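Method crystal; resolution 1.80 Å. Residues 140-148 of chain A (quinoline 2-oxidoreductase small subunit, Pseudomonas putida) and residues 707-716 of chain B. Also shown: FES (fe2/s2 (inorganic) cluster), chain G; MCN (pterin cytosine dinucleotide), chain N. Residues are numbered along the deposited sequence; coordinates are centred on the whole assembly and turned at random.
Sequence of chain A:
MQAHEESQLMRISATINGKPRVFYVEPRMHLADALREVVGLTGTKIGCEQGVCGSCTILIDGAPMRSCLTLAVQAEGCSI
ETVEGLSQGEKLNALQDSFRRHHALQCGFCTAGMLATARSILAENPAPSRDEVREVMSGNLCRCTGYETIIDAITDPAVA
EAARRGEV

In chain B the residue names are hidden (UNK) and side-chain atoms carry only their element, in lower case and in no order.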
ATOM      1  N   ASN A 140       0.730 -29.957  15.760  1.00 17.15           N
ATOM      2  CA  ASN A 140       0.360 -28.670  15.176  1.00 16.54           C
ATOM      3  C   ASN A 140      -0.500 -27.912  16.181  1.00 17.70           C
ATOM      4  O   ASN A 140      -1.601 -28.345  16.525  1.00 18.37           O
ATOM      5  CB  ASN A 140      -0.416 -28.861  13.869  1.00 15.03           C
ATOM      6  CG  ASN A 140       0.473 -29.303  12.719  1.00 18.15           C
ATOM      7  OD1 ASN A 140       0.773 -30.488  12.566  1.00 17.71           O
ATOM      8  ND2 ASN A 140       0.905 -28.346  11.908  1.00 16.49           N
ATOM      9  N   LEU A 141       0.006 -26.778  16.651  1.00 15.21           N
ATOM     10  CA  LEU A 141      -0.715 -25.989  17.638  1.00 16.63           C
ATOM     11  C   LEU A 141      -1.643 -24.934  17.059  1.00 15.17           C
ATOM     12  O   LEU A 141      -1.312 -24.251  16.089  1.00 16.22           O
ATOM     13  CB  LEU A 141       0.282 -25.313  18.586  1.00 15.49           C
ATOM     14  CG  LEU A 141       1.286 -26.263  19.249  1.00 16.55           C
ATOM     15  CD1 LEU A 141       2.274 -25.466  20.098  1.00 15.22           C
ATOM     16  CD2 LEU A 141       0.549 -27.279  20.088  1.00 16.56           C
ATOM     17  N   CYS A 142      -2.818 -24.816  17.670  1.00 16.77           N
ATOM     18  CA  CYS A 142      -3.811 -23.826  17.278  1.00 15.28           C
ATOM     19  C   CYS A 142      -4.303 -23.213  18.584  1.00 13.68           C
ATOM     20  O   CYS A 142      -4.671 -23.931  19.512  1.00 12.54           O
ATOM     21  CB  CYS A 142      -4.985 -24.474  16.546  1.00 15.41           C
ATOM     22  SG  CYS A 142      -6.286 -23.302  16.103  1.00 17.89           S
ATOM     23  N   ARG A 143      -4.290 -21.888  18.652  1.00 15.31           N
ATOM     24  CA  ARG A 143      -4.719 -21.182  19.854  1.00 15.15           C
ATOM     25  C   ARG A 143      -6.147 -20.647  19.754  1.00 16.78           C
ATOM     26  O   ARG A 143      -6.709 -20.182  20.750  1.00 17.28           O
ATOM     27  CB  ARG A 143      -3.759 -20.015  20.119  1.00 16.64           C
ATOM     28  CG  ARG A 143      -3.972 -19.288  21.438  1.00 16.06           C
ATOM     29  CD  ARG A 143      -3.884 -20.247  22.610  1.00 15.71           C
ATOM     30  NE  ARG A 143      -3.282 -19.618  23.786  1.00 14.37           N
ATOM     31  CZ  ARG A 143      -3.143 -20.218  24.963  1.00 16.46           C
ATOM     32  NH1 ARG A 143      -2.571 -19.575  25.971  1.00 13.64           N
ATOM     33  NH2 ARG A 143      -3.584 -21.458  25.141  1.00 13.34           N
ATOM     34  N   CYS A 144      -6.733 -20.729  18.562  1.00 16.16           N
ATOM     35  CA  CYS A 144      -8.074 -20.198  18.312  1.00 17.18           C
ATOM     36  C   CYS A 144      -9.284 -21.114  18.326  1.00 17.27           C
ATOM     37  O   CYS A 144     -10.314 -20.783  18.914  1.00 13.59           O
ATOM     38  CB  CYS A 144      -8.132 -19.517  16.937  1.00 17.10           C
ATOM     39  SG  CYS A 144      -7.084 -18.107  16.656  1.00 15.51           S
ATOM     40  N   THR A 145      -9.155 -22.249  17.646  1.00 16.73           N
ATOM     41  CA  THR A 145     -10.280 -23.158  17.420  1.00 16.13           C
ATOM     42  C   THR A 145     -10.715 -24.244  18.382  1.00 14.84           C
ATOM     43  O   THR A 145     -11.876 -24.663  18.338  1.00 15.74           O
ATOM     44  CB  THR A 145     -10.108 -23.847  16.042  1.00 15.38           C
ATOM     45  OG1 THR A 145      -9.072 -24.830  16.128  1.00 14.18           O
ATOM     46  CG2 THR A 145      -9.726 -22.837  14.987  1.00 14.91           C
ATOM     47  N   GLY A 146      -9.822 -24.722  19.235  1.00 13.89           N
ATOM     48  CA  GLY A 146     -10.208 -25.800  20.125  1.00 14.93           C
ATOM     49  C   GLY A 146     -10.097 -27.144  19.410  1.00 15.93           C
ATOM     50  O   GLY A 146     -10.528 -28.168  19.930  1.00 16.92           O
ATOM     51  N   TYR A 147      -9.549 -27.117  18.198  1.00 15.39           N
ATOM     52  CA  TYR A 147      -9.292 -28.315  17.382  1.00 15.46           C
ATOM     53  C   TYR A 147     -10.424 -29.178  16.840  1.00 16.72           C
ATOM     54  O   TYR A 147     -10.255 -29.805  15.792  1.00 16.10           O
ATOM     55  CB  TYR A 147      -8.354 -29.260  18.129  1.00 16.32           C
ATOM     56  CG  TYR A 147      -7.031 -28.656  18.525  1.00 16.85           C
ATOM     57  CD1 TYR A 147      -6.059 -28.371  17.572  1.00 16.69           C
ATOM     58  CD2 TYR A 147      -6.750 -28.384  19.860  1.00 15.54           C
ATOM     59  CE1 TYR A 147      -4.824 -27.829  17.942  1.00 15.72           C
ATOM     60  CE2 TYR A 147      -5.524 -27.845  20.242  1.00 14.48           C
ATOM     61  CZ  TYR A 147      -4.568 -27.573  19.282  1.00 13.87           C
ATOM     62  OH  TYR A 147      -3.350 -27.068  19.668  1.00 13.39           O
ATOM     63  N   GLU A 148     -11.557 -29.244  17.531  1.00 15.99           N
ATOM     64  CA  GLU A 148     -12.625 -30.122  17.064  1.00 17.30           C
ATOM     65  C   GLU A 148     -13.014 -29.972  15.598  1.00 17.45           C
ATOM     66  O   GLU A 148     -13.161 -30.972  14.892  1.00 16.41           O
ATOM     67  CB  GLU A 148     -13.882 -29.988  17.932  1.00 18.38           C
ATOM     68  CG  GLU A 148     -14.975 -30.962  17.492  1.00 19.86           C
ATOM     69  CD  GLU A 148     -16.164 -31.009  18.423  1.00 21.97           C
ATOM     70  OE1 GLU A 148     -17.175 -31.642  18.046  1.00 22.21           O
ATOM     71  OE2 GLU A 148     -16.091 -30.428  19.525  1.00 19.23           O
TER
ATOM     72  N   UNK B 707      10.023 -20.730  26.485  1.00 17.99           N
ATOM     73  CA  UNK B 707       9.878 -21.519  25.259  1.00 19.76           C
ATOM     74  C   UNK B 707       8.626 -22.392  25.295  1.00 19.46           C
ATOM     75  O   UNK B 707       8.058 -22.637  26.353  1.00 18.68           O
ATOM     76  c   UNK B 707      11.088 -22.451  25.038  1.00 19.38           C
ATOM     77  c   UNK B 707      12.393 -21.686  25.217  1.00 20.12           C
ATOM     78  o   UNK B 707      11.042 -23.519  25.991  1.00 22.82           O
ATOM     79  N   UNK B 708       8.206 -22.863  24.126  1.00 19.83           N
ATOM     80  CA  UNK B 708       7.032 -23.715  24.016  1.00 22.48           C
ATOM     81  C   UNK B 708       7.327 -25.107  24.571  1.00 24.59           C
ATOM     82  O   UNK B 708       6.442 -25.964  24.641  1.00 24.01           O
ATOM     83  c   UNK B 708       5.374 -22.767  20.664  1.00 23.80           C
ATOM     84  c   UNK B 708       5.307 -23.062  22.145  1.00 27.54           C
ATOM     85  c   UNK B 708       5.099 -21.793  22.945  1.00 25.53           C
ATOM     86  c   UNK B 708       6.589 -23.796  22.556  1.00 23.50           C
ATOM     87  N   UNK B 709       8.580 -25.329  24.955  1.00 24.03           N
ATOM     88  CA  UNK B 709       8.979 -26.596  25.550  1.00 26.24           C
ATOM     89  C   UNK B 709       8.648 -26.559  27.042  1.00 25.61           C
ATOM     90  O   UNK B 709       8.336 -27.584  27.644  1.00 25.51           O
ATOM     91  c   UNK B 709      10.855 -27.224  23.950  1.00 37.06           C
ATOM     92  c   UNK B 709      10.478 -26.829  25.361  1.00 30.51           C
ATOM     93  s   UNK B 709      10.369 -28.918  23.590  1.00 45.87           S
ATOM     94  c   UNK B 709      11.963 -29.664  23.434  1.00 44.99           C
ATOM     95  N   UNK B 710       8.719 -25.373  27.639  1.00 24.03           N
ATOM     96  CA  UNK B 710       8.410 -25.245  29.057  1.00 23.86           C
ATOM     97  C   UNK B 710       7.028 -24.669  29.311  1.00 22.08           C
ATOM     98  O   UNK B 710       6.495 -24.804  30.411  1.00 23.07           O
ATOM     99  o   UNK B 710      10.794 -26.333  30.215  1.00 28.94           O
ATOM    100  c   UNK B 710       9.468 -24.402  29.771  1.00 24.44           C
ATOM    101  c   UNK B 710      10.798 -25.125  29.889  1.00 28.24           C
ATOM    102  o   UNK B 710      11.844 -24.488  29.664  1.00 27.55           O
ATOM    103  N   UNK B 711       6.459 -24.015  28.303  1.00 20.52           N
ATOM    104  CA  UNK B 711       5.119 -23.451  28.420  1.00 20.16           C
ATOM    105  C   UNK B 711       4.232 -24.320  27.541  1.00 20.87           C
ATOM    106  O   UNK B 711       4.271 -24.231  26.313  1.00 20.74           O
ATOM    107  c   UNK B 711       2.302 -20.283  29.917  1.00 16.50           C
ATOM    108  c   UNK B 711       3.532 -20.856  29.567  1.00 16.21           C
ATOM    109  c   UNK B 711       5.069 -22.006  27.921  1.00 18.44           C
ATOM    110  c   UNK B 711       1.297 -20.179  28.967  1.00 13.43           C
ATOM    111  c   UNK B 711       1.503 -20.636  27.673  1.00 16.99           C
ATOM    112  o   UNK B 711       0.078 -19.640  29.319  1.00 15.49           O
ATOM    113  c   UNK B 711       3.764 -21.327  28.272  1.00 18.46           C
ATOM    114  c   UNK B 711       2.736 -21.206  27.331  1.00 15.31           C
ATOM    115  N   UNK B 712       3.427 -25.153  28.187  1.00 21.01           N
ATOM    116  CA  UNK B 712       2.571 -26.093  27.493  1.00 21.14           C
ATOM    117  C   UNK B 712       1.152 -25.618  27.207  1.00 21.21           C
ATOM    118  O   UNK B 712       0.371 -25.390  28.135  1.00 20.99           O
ATOM    119  c   UNK B 712       3.812 -27.865  28.942  1.00 23.01           C
ATOM    120  c   UNK B 712       3.543 -29.119  29.765  1.00 22.39           C
ATOM    121  c   UNK B 712       4.844 -28.137  27.851  1.00 25.07           C
ATOM    122  c   UNK B 712       2.501 -27.387  28.309  1.00 22.05           C
ATOM    123  N   UNK B 713       0.818 -25.457  25.928  1.00 19.97           N
ATOM    124  CA  UNK B 713      -0.540 -25.071  25.576  1.00 18.57           C
ATOM    125  C   UNK B 713      -1.221 -26.324  25.029  1.00 18.67           C
ATOM    126  O   UNK B 713      -0.565 -27.237  24.521  1.00 17.16           O
ATOM    127  c   UNK B 713       0.122 -24.332  23.253  1.00 17.81           C
ATOM    128  c   UNK B 713      -0.113 -23.367  22.116  1.00 16.90           C
ATOM    129  c   UNK B 713      -0.608 -23.931  24.533  1.00 19.30           C
ATOM    130  c   UNK B 713      -0.053 -22.634  25.138  1.00 17.84           C
ATOM    131  N   UNK B 714      -2.549 -26.385  25.132  1.00 16.88           N
ATOM    132  CA  UNK B 714      -3.267 -27.562  24.643  1.00 16.18           C
ATOM    133  C   UNK B 714      -3.094 -27.973  23.186  1.00 15.68           C
ATOM    134  O   UNK B 714      -2.968 -27.145  22.282  1.00 15.63           O
ATOM    135  c   UNK B 714      -4.726 -27.272  25.015  1.00 16.60           C
ATOM    136  c   UNK B 714      -3.443 -25.472  25.860  1.00 17.12           C
ATOM    137  c   UNK B 714      -4.775 -25.790  25.255  1.00 19.29           C
ATOM    138  N   UNK B 715      -3.087 -29.286  22.987  1.00 16.89           N
ATOM    139  CA  UNK B 715      -2.956 -29.884  21.666  1.00 17.06           C
ATOM    140  C   UNK B 715      -4.256 -30.641  21.385  1.00 18.17           C
ATOM    141  O   UNK B 715      -5.169 -30.658  22.213  1.00 16.10           O
ATOM    142  o   UNK B 715      -2.163 -32.018  22.461  1.00 20.39           O
ATOM    143  c   UNK B 715      -1.816 -30.904  21.629  1.00 19.19           C
ATOM    144  c   UNK B 715      -0.519 -30.290  22.142  1.00 19.96           C
ATOM    145  N   UNK B 716      -4.328 -31.266  20.215  1.00 17.17           N
ATOM    146  CA  UNK B 716      -5.495 -32.050  19.822  1.00 17.84           C
ATOM    147  C   UNK B 716      -5.767 -33.179  20.821  1.00 17.90           C
ATOM    148  O   UNK B 716      -6.871 -33.723  20.870  1.00 20.94           O
ATOM    149  c   UNK B 716      -5.269 -32.698  18.446  1.00 17.44           C
ATOM    150  c   UNK B 716      -5.349 -31.669  17.333  1.00 16.99           C
ATOM    151  o   UNK B 716      -3.978 -33.317  18.436  1.00 18.24           O
TER
HETATM  152 FE1  FES G4907      -5.576 -19.078  14.988  1.00 14.91          FE
HETATM  153 FE2  FES G4907      -5.227 -21.734  14.587  1.00 16.31          FE
HETATM  154  S1  FES G4907      -6.726 -20.499  13.582  1.00 15.32           S
HETATM  155  S2  FES G4907      -3.972 -20.346  15.786  1.00 18.56           S
HETATM  156  N1  MCN N4921     -20.688 -13.232  17.607  1.00 16.26           N
HETATM  157  C2  MCN N4921     -21.904 -13.552  16.920  1.00 17.71           C
HETATM  158  N3  MCN N4921     -23.041 -13.267  17.661  1.00 16.25           N
HETATM  159  C4  MCN N4921     -23.085 -12.734  18.944  1.00 15.67           C
HETATM  160  C5  MCN N4921     -21.808 -12.437  19.604  1.00 15.91           C
HETATM  161  C6  MCN N4921     -20.628 -12.680  18.941  1.00 17.25           C
HETATM  162  O2  MCN N4921     -21.886 -14.047  15.815  1.00 17.61           O
HETATM  163  N4  MCN N4921     -24.229 -12.497  19.551  1.00 13.95           N
HETATM  164  C1' MCN N4921     -19.373 -13.502  16.784  1.00 15.96           C
HETATM  165  C2D MCN N4921     -18.825 -12.171  16.094  1.00 19.06           C
HETATM  166  O2' MCN N4921     -18.199 -12.497  14.803  1.00 20.10           O
HETATM  167  C3' MCN N4921     -17.879 -11.608  17.134  1.00 20.24           C
HETATM  168  C4D MCN N4921     -17.226 -12.819  17.756  1.00 18.65           C
HETATM  169  O4D MCN N4921     -18.243 -13.930  17.596  1.00 17.65           O
HETATM  170  O3' MCN N4921     -16.893 -10.731  16.486  1.00 22.30           O
HETATM  171  C5' MCN N4921     -16.672 -12.622  19.196  1.00 17.83           C
HETATM  172  O5' MCN N4921     -17.734 -12.073  19.935  1.00 23.29           O
HETATM  173  PA  MCN N4921     -17.665 -10.722  20.749  1.00 20.98           P
HETATM  174  O1A MCN N4921     -18.528  -9.748  20.008  1.00 21.80           O
HETATM  175  O2A MCN N4921     -17.976 -11.133  22.178  1.00 24.80           O
HETATM  176  O3A MCN N4921     -16.163 -10.122  20.926  1.00 23.69           O
HETATM  177  PB  MCN N4921     -15.207  -9.355  19.895  1.00 25.09           P
HETATM  178  O1B MCN N4921     -14.964  -7.993  20.458  1.00 25.15           O
HETATM  179  O2B MCN N4921     -15.734  -9.443  18.493  1.00 25.71           O
HETATM  180  O3B MCN N4921     -13.857 -10.222  19.929  1.00 25.61           O
HETATM  181  C10 MCN N4921     -12.910 -10.042  20.951  1.00 24.40           C
HETATM  182  C9' MCN N4921     -13.049 -11.229  21.848  1.00 23.70           C
HETATM  183  C8' MCN N4921     -11.941 -11.048  22.913  1.00 24.73           C
HETATM  184  S8' MCN N4921     -12.103  -9.596  23.942  1.00 26.68           S
HETATM  185  C7' MCN N4921     -10.922 -11.880  23.137  1.00 24.68           C
HETATM  186  S7' MCN N4921      -9.642 -11.643  24.360  1.00 23.51           S
HETATM  187  C6' MCN N4921     -10.783 -13.132  22.207  1.00 19.96           C
HETATM  188  C7  MCN N4921     -12.124 -13.544  21.660  1.00 21.70           C
HETATM  189  O9' MCN N4921     -12.775 -12.456  21.024  1.00 25.06           O
HETATM  190  N5' MCN N4921      -9.683 -12.778  21.217  1.00 19.96           N
HETATM  191  C4A MCN N4921      -9.771 -13.707  20.105  1.00 19.82           C
HETATM  192  N8' MCN N4921     -11.962 -14.643  20.648  1.00 21.01           N
HETATM  193  C4B MCN N4921     -10.795 -14.631  19.829  1.00 21.18           C
HETATM  194  N1' MCN N4921     -10.841 -15.520  18.726  1.00 20.95           N
HETATM  195  C2' MCN N4921      -9.781 -15.442  17.888  1.00 21.14           C
HETATM  196  N2' MCN N4921      -9.771 -16.280  16.829  1.00 21.33           N
HETATM  197  N3' MCN N4921      -8.744 -14.547  18.059  1.00 20.91           N
HETATM  198  C4' MCN N4921      -8.636 -13.602  19.147  1.00 21.48           C
HETATM  199  O4' MCN N4921      -7.695 -12.851  19.225  1.00 19.82           O
HETATM  200  O   HOH W   1      -2.322 -30.174  18.405  1.00 18.23           O
HETATM  201  O   HOH W   2      -3.744 -24.393  22.156  1.00 18.21           O

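Position 707 carries one carbon bearing an oxygen and a carbon, far from chain A: a threonine. Thr707(B) OG1 accepts from the backbone N of position 709 at 3.2 Å, and its O from N of position 711 at 2.9 Å, so it ties off a turn. Position 708 has four carbons forked at the second, one tip near Leu141(A) CD1: a leucine. The CA-to-CB bond of Leu708(B) points toward chain A, and CD2 lies 4.1 Å from Leu141(A) CD1. At 709 an unbranched run of two carbons, a sulfur and a carbon gives a methionine, and at 710 two carbons, the second with two oxygens, give an aspartate; both lie out of reach of chain A.

Position 711 is a six-carbon ring on a single carbon, its one oxygen nearing Arg143(A) NH1: a tyrosine. CA to CB runs sideways, but the ring's end comes nearer, Tyr711(B) OH lying 4.3 Å from Arg143(A) NH1. Position 712 shows four carbons forked at the second; its CA-to-CB bond points away from chain A and no atom is in contact, a leucine. Position 713 also has four carbons, forked at the first; the two-carbon arm meets Leu141(A), the short arm the Arg143(A) guanidinium, hence isoleucine. Ile713(B) CD1 packs 3.8 Å from Leu141(A) CD1, while Ile713(B) CG2 lies over one guanidinium face, 3.7 Å from Arg143(A) NH2.

At 714 three carbons close a ring onto the backbone N, one at the guanidinium edge, and O meets Tyr147(A) OH: proline. Pro714(B) CD is 4.1 Å from Arg143(A) NH2, and Pro714(B) O accepts from Tyr147(A) OH at 2.6 Å. Position 715 has one carbon carrying an oxygen and a carbon, the latter by Leu141(A) CD2: a threonine. Although its CA-to-CB bond points away, Thr715(B) CG2 reaches Leu141(A) CD2 at 3.8 Å. Position 716 repeats that pattern, its outer carbon near Tyr147(A) CD1 and its N over the ring: again threonine, with Thr716(B) CG2 3.4 Å from Tyr147(A) CD1.

The rule here is to join a small apolar patch to a precise backbone anchor. Leu141(A) fills the patch. Tyr147(A) OH joins the two chains, donating to Pro714(B) O while accepting from Cys142(A) N at 3.1 Å. Waters extend the match: one donates to Asn140(A) O (2.7 Å) and accepts from Thr716(B) N (2.9 Å); another donates to Cys142(A) O (2.8 Å) and Pro714(B) O (2.9 Å). The tyrosine thus braces a loop whose Cys142(A) SG binds FES FE2 at 2.4 Å, linking the interface to the cluster's mooring.

Chain B (707-716) TLMDYLIPTT
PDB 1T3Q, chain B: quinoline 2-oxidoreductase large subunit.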